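Local structure of type I modular polyketide synthase (6IYT) at residues H320-Q323 with V324-L327; S364-F367 with E368-R371. The protein probably selects an ethylmalonyl-type extender unit from its coenzyme A thioester and transfers it to an acyl carrier protein during salinomycin assembly. All coordinates share one frame; numbering follows the deposited sequence.

Interaction 1 (H320-Q323 with V324-L327); sequences HCAQ and VDPL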
loop_
_atom_site.group_PDB
_atom_site.type_symbol
_atom_site.label_atom_id
_atom_site.label_comp_id
_atom_site.label_asym_id
_atom_site.label_seq_id
_atom_site.Cartn_x
_atom_site.Cartn_y
_atom_site.Cartn_z
ATOM N N HIS A 320 20.358 0.212 -5.368
ATOM C CA HIS A 320 19.968 0.812 -6.633
ATOM C C HIS A 320 21.061 1.744 -7.170
ATOM O O HIS A 320 20.772 2.716 -7.853
ATOM C CB HIS A 320 18.633 1.575 -6.489
ATOM C CG HIS A 320 17.512 0.719 -6.007
ATOM N ND1 HIS A 320 17.060 -0.365 -6.725
ATOM C CD2 HIS A 320 16.903 0.643 -4.797
ATOM C CE1 HIS A 320 16.142 -1.009 -6.022
ATOM N NE2 HIS A 320 16.078 -0.460 -4.831
ATOM N N CYS A 321 22.293 1.436 -6.838
ATOM C CA CYS A 321 23.451 2.087 -7.414
ATOM C C CYS A 321 24.655 1.143 -7.331
ATOM O O CYS A 321 24.513 -0.015 -6.912
ATOM C CB CYS A 321 23.736 3.403 -6.682
ATOM S SG CYS A 321 24.349 3.177 -5.024
ATOM N N ALA A 322 25.823 1.616 -7.783
ATOM C CA ALA A 322 27.020 0.766 -7.875
ATOM C C ALA A 322 27.515 0.231 -6.533
ATOM O O ALA A 322 28.326 -0.689 -6.494
ATOM C CB ALA A 322 28.144 1.529 -8.566
ATOM N N GLN A 323 27.041 0.791 -5.427
ATOM C CA GLN A 323 27.401 0.233 -4.096
ATOM C C GLN A 323 27.010 -1.215 -3.949
ATOM O O GLN A 323 27.612 -1.934 -3.157
ATOM C CB GLN A 323 26.780 1.032 -2.950
ATOM C CG GLN A 323 27.421 2.406 -2.754
ATOM C CD GLN A 323 27.130 3.020 -1.384
ATOM O OE1 GLN A 323 26.937 2.305 -0.367
ATOM N NE2 GLN A 323 27.125 4.348 -1.336
ATOM N N VAL A 324 26.013 -1.655 -4.702
ATOM C CA VAL A 324 25.603 -3.034 -4.589
ATOM C C VAL A 324 26.427 -3.966 -5.483
ATOM O O VAL A 324 26.421 -5.159 -5.272
ATOM C CB VAL A 324 24.099 -3.257 -4.820
ATOM C CG1 VAL A 324 23.271 -2.313 -3.961
ATOM C CG2 VAL A 324 23.744 -3.095 -6.246
ATOM N N ASP A 325 27.236 -3.418 -6.397
ATOM C CA ASP A 325 28.043 -4.299 -7.250
ATOM C C ASP A 325 28.982 -5.254 -6.493
ATOM O O ASP A 325 29.099 -6.423 -6.864
ATOM C CB ASP A 325 28.802 -3.527 -8.314
ATOM C CG ASP A 325 27.908 -3.117 -9.476
ATOM O OD1 ASP A 325 27.016 -3.920 -9.875
ATOM O OD2 ASP A 325 28.064 -1.993 -9.967
ATOM N N PRO A 326 29.657 -4.766 -5.438
ATOM C CA PRO A 326 30.579 -5.656 -4.759
ATOM C C PRO A 326 29.882 -6.805 -4.093
ATOM O O PRO A 326 30.551 -7.714 -3.587
ATOM C CB PRO A 326 31.243 -4.761 -3.715
ATOM C CG PRO A 326 31.160 -3.391 -4.273
ATOM C CD PRO A 326 29.915 -3.344 -5.113
ATOM N N LEU A 327 28.573 -6.690 -3.918
ATOM C CA LEU A 327 27.803 -7.729 -3.243
ATOM C C LEU A 327 27.211 -8.764 -4.181
ATOM O O LEU A 327 26.598 -9.700 -3.736
ATOM C CB LEU A 327 26.675 -7.120 -2.420
ATOM C CG LEU A 327 27.126 -6.140 -1.355
ATOM C CD1 LEU A 327 25.931 -5.696 -0.527
ATOM C CD2 LEU A 327 28.210 -6.754 -0.489
#
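His-320 meets the following turn through its backbone: its N lies 4.1 Å from CG1 of Val-324, while its side chain leaves the backbone away from the turn, and its imidazole is held at NE2 by a hydrogen bond to Ser-213 OG, consistent with the Ser-His pair of acyltransferases, and at ND1 by one to Arg-372 O. Cys-321 begins the 3-10 turns that follow. Its carbonyl O accepts the N-H of Val-324 at 3.1 Å, a nearly straight bond (170°) whose donor stands above the carbonyl plane. The sulfur faces forward into the turn, where the N-H of Gln-323 reaches Cys-321 SG at 3.6 Å, a weak bond. With chi1 at -51°, Val-324 puts CG1 opposite its own carbonyl carbon and CG2 against Cys-321 O, 3.2 Å away, so a branched apolar side chain packs beside the carbonyl that its own N-H binds. Ala-322 repeats the pattern one residue on: its O takes the N-H of Asp-325 at 2.9 Å, from still farther above the carbonyl plane. Its small methyl lets the carboxylate lie close by, with CB 3.8 Å from Asp-325 OD2, while OD1 forms a salt bridge to Arg-371 NE of helix 363-371. Gln-323 has a different partner across the turn. Residue 326 is a proline and has no N-H to give, and its CD instead packs 3.3 Å from Gln-323 O. The extended glutamine side chain leads away to Lys-249 O, which NE2 binds. Consecutive i to i+3 bonds thus wind this loop tightly between strand 310-312 and helix 328-334. Cys-321 rests on strand 276-283, Leu-327 on helix 228-245, and Ala-322, Val-324 and Asp-325 on helix 363-371.

Interaction 2 (S364-F367 with E368-R371); sequences SYWF and ENCR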
loop_
_atom_site.group_PDB
_atom_site.type_symbol
_atom_site.label_atom_id
_atom_site.label_comp_id
_atom_site.label_asym_id
_atom_site.label_seq_id
_atom_site.Cartn_x
_atom_site.Cartn_y
_atom_site.Cartn_z
ATOM N N SER A 364 19.312 -14.214 -9.860
ATOM C CA SER A 364 19.799 -13.149 -10.754
ATOM C C SER A 364 18.821 -11.998 -10.826
ATOM O O SER A 364 19.210 -10.805 -10.838
ATOM C CB SER A 364 20.063 -13.690 -12.167
ATOM O OG SER A 364 21.310 -14.375 -12.190
ATOM N N TYR A 365 17.548 -12.325 -10.846
ATOM C CA TYR A 365 16.505 -11.270 -10.783
ATOM C C TYR A 365 16.577 -10.460 -9.502
ATOM O O TYR A 365 16.493 -9.255 -9.544
ATOM C CB TYR A 365 15.128 -11.856 -10.930
ATOM C CG TYR A 365 14.074 -10.805 -11.030
ATOM C CD1 TYR A 365 13.795 -10.188 -12.250
ATOM C CD2 TYR A 365 13.443 -10.326 -9.894
ATOM C CE1 TYR A 365 12.890 -9.142 -12.333
ATOM C CE2 TYR A 365 12.581 -9.242 -9.956
ATOM C CZ TYR A 365 12.212 -8.743 -11.184
ATOM O OH TYR A 365 11.400 -7.656 -11.240
ATOM N N TRP A 366 16.738 -11.119 -8.363
ATOM C CA TRP A 366 16.758 -10.421 -7.106
ATOM C C TRP A 366 18.032 -9.595 -6.908
ATOM O O TRP A 366 17.966 -8.508 -6.340
ATOM C CB TRP A 366 16.522 -11.351 -5.947
ATOM C CG TRP A 366 15.152 -11.937 -5.961
ATOM C CD1 TRP A 366 14.824 -13.239 -6.220
ATOM C CD2 TRP A 366 13.917 -11.215 -5.907
ATOM N NE1 TRP A 366 13.473 -13.375 -6.339
ATOM C CE2 TRP A 366 12.887 -12.138 -6.204
ATOM C CE3 TRP A 366 13.596 -9.864 -5.777
ATOM C CZ2 TRP A 366 11.560 -11.771 -6.268
ATOM C CZ3 TRP A 366 12.247 -9.490 -5.811
ATOM C CH2 TRP A 366 11.250 -10.442 -6.029
ATOM N N PHE A 367 19.118 -9.969 -7.601
ATOM C CA PHE A 367 20.242 -9.072 -7.704
ATOM C C PHE A 367 19.901 -7.825 -8.530
ATOM O O PHE A 367 20.132 -6.720 -8.096
ATOM C CB PHE A 367 21.463 -9.735 -8.294
ATOM C CG PHE A 367 22.598 -8.773 -8.515
ATOM C CD1 PHE A 367 23.292 -8.266 -7.435
ATOM C CD2 PHE A 367 22.816 -8.227 -9.758
ATOM C CE1 PHE A 367 24.257 -7.275 -7.612
ATOM C CE2 PHE A 367 23.828 -7.274 -9.965
ATOM C CZ PHE A 367 24.534 -6.791 -8.879
ATOM N N GLU A 368 19.339 -8.015 -9.720
ATOM C CA GLU A 368 18.970 -6.877 -10.564
ATOM C C GLU A 368 17.969 -5.974 -9.845
ATOM O O GLU A 368 18.048 -4.746 -9.929
ATOM C CB GLU A 368 18.378 -7.366 -11.878
ATOM C CG GLU A 368 19.367 -8.091 -12.789
ATOM C CD GLU A 368 20.491 -7.201 -13.262
ATOM O OE1 GLU A 368 20.191 -6.102 -13.807
ATOM O OE2 GLU A 368 21.681 -7.634 -13.151
ATOM N N ASN A 369 17.038 -6.579 -9.117
ATOM C CA ASN A 369 16.044 -5.801 -8.362
ATOM C C ASN A 369 16.690 -4.821 -7.371
ATOM O O ASN A 369 16.224 -3.689 -7.238
ATOM C CB ASN A 369 15.088 -6.737 -7.660
ATOM C CG ASN A 369 14.267 -6.054 -6.598
ATOM O OD1 ASN A 369 14.692 -5.972 -5.414
ATOM N ND2 ASN A 369 13.067 -5.678 -6.947
ATOM N N CYS A 370 17.804 -5.205 -6.739
ATOM C CA CYS A 370 18.444 -4.293 -5.803
ATOM C C CYS A 370 19.575 -3.471 -6.394
ATOM O O CYS A 370 19.962 -2.470 -5.827
ATOM C CB CYS A 370 18.887 -5.002 -4.553
ATOM S SG CYS A 370 20.241 -6.153 -4.738
ATOM N N ARG A 371 19.968 -3.784 -7.619
ATOM C CA ARG A 371 21.039 -3.030 -8.309
ATOM C C ARG A 371 20.521 -1.956 -9.220
ATOM O O ARG A 371 21.083 -0.850 -9.275
ATOM C CB ARG A 371 21.945 -3.997 -9.090
ATOM C CG ARG A 371 22.969 -3.307 -9.978
ATOM C CD ARG A 371 24.001 -2.527 -9.181
ATOM N NE ARG A 371 24.913 -1.752 -10.046
ATOM C CZ ARG A 371 24.678 -0.516 -10.507
ATOM N NH1 ARG A 371 25.624 0.112 -11.210
ATOM N NH2 ARG A 371 23.518 0.098 -10.308
#
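Two N-H groups share the carbonyl O of Phe-367, that of Cys-370 at 3.1 Å and that of Arg-371 at 3.0 Å. Both bonds are weak, as befits the last turn of alpha-helix 363-371, where i+3 and i+4 bonding mix. Two residues earlier the i+4 bonding is regular: Asn-369 N binds Tyr-365 O at 2.8 Å, the donor nearly in line with the C=O. Asn-369 CB lies obliquely against both the Tyr-365 and Trp-366 rings, 3.9 Å from Trp-366 CE3. An amide suits this buried place because it has partners on both ends: OD1 meets Arg-238, and ND2 meets Glu-216 and Ser-213 O. Tyr-365 CD2 lies over the centre of one face of the indole. Glu-368 bends at chi2 and brings OE2 near the Phe-367 ring while OE1 forms a salt bridge to Arg-372. Phe-367 also stacks on His-328, tying the helix to helix 328-334. Arg-371 runs alongside the phenyl ring, its methylenes supplying apolar surface before the charged end departs to Asp-325; its CB makes a CH-pi contact over one face, 4.1 Å from the ring centroid and 25° off the normal.

How the interactions relate
Interactions 1 and 2 lie with their centres about 10 Å apart and are joined by two polar bonds and by packing of Val-324 on Arg-371. The N-H of His-320 probably bonds to Cys-370 O at 2.7 Å, using a carbonyl at the end of helix 363-371, and Asp-325 OD1 forms a salt bridge with Arg-371 NE at 3.0 Å, joining a carboxylate of the loop to the guanidinium of the helix end. Together these contacts fix the loop 320-327 against the helix end. Both interactions also border the probable active site: His-320 and Asn-369 both bond to Ser-213, at its side-chain OG and backbone O respectively, and Ser-213 falls in a sequence resembling a nucleophile elbow.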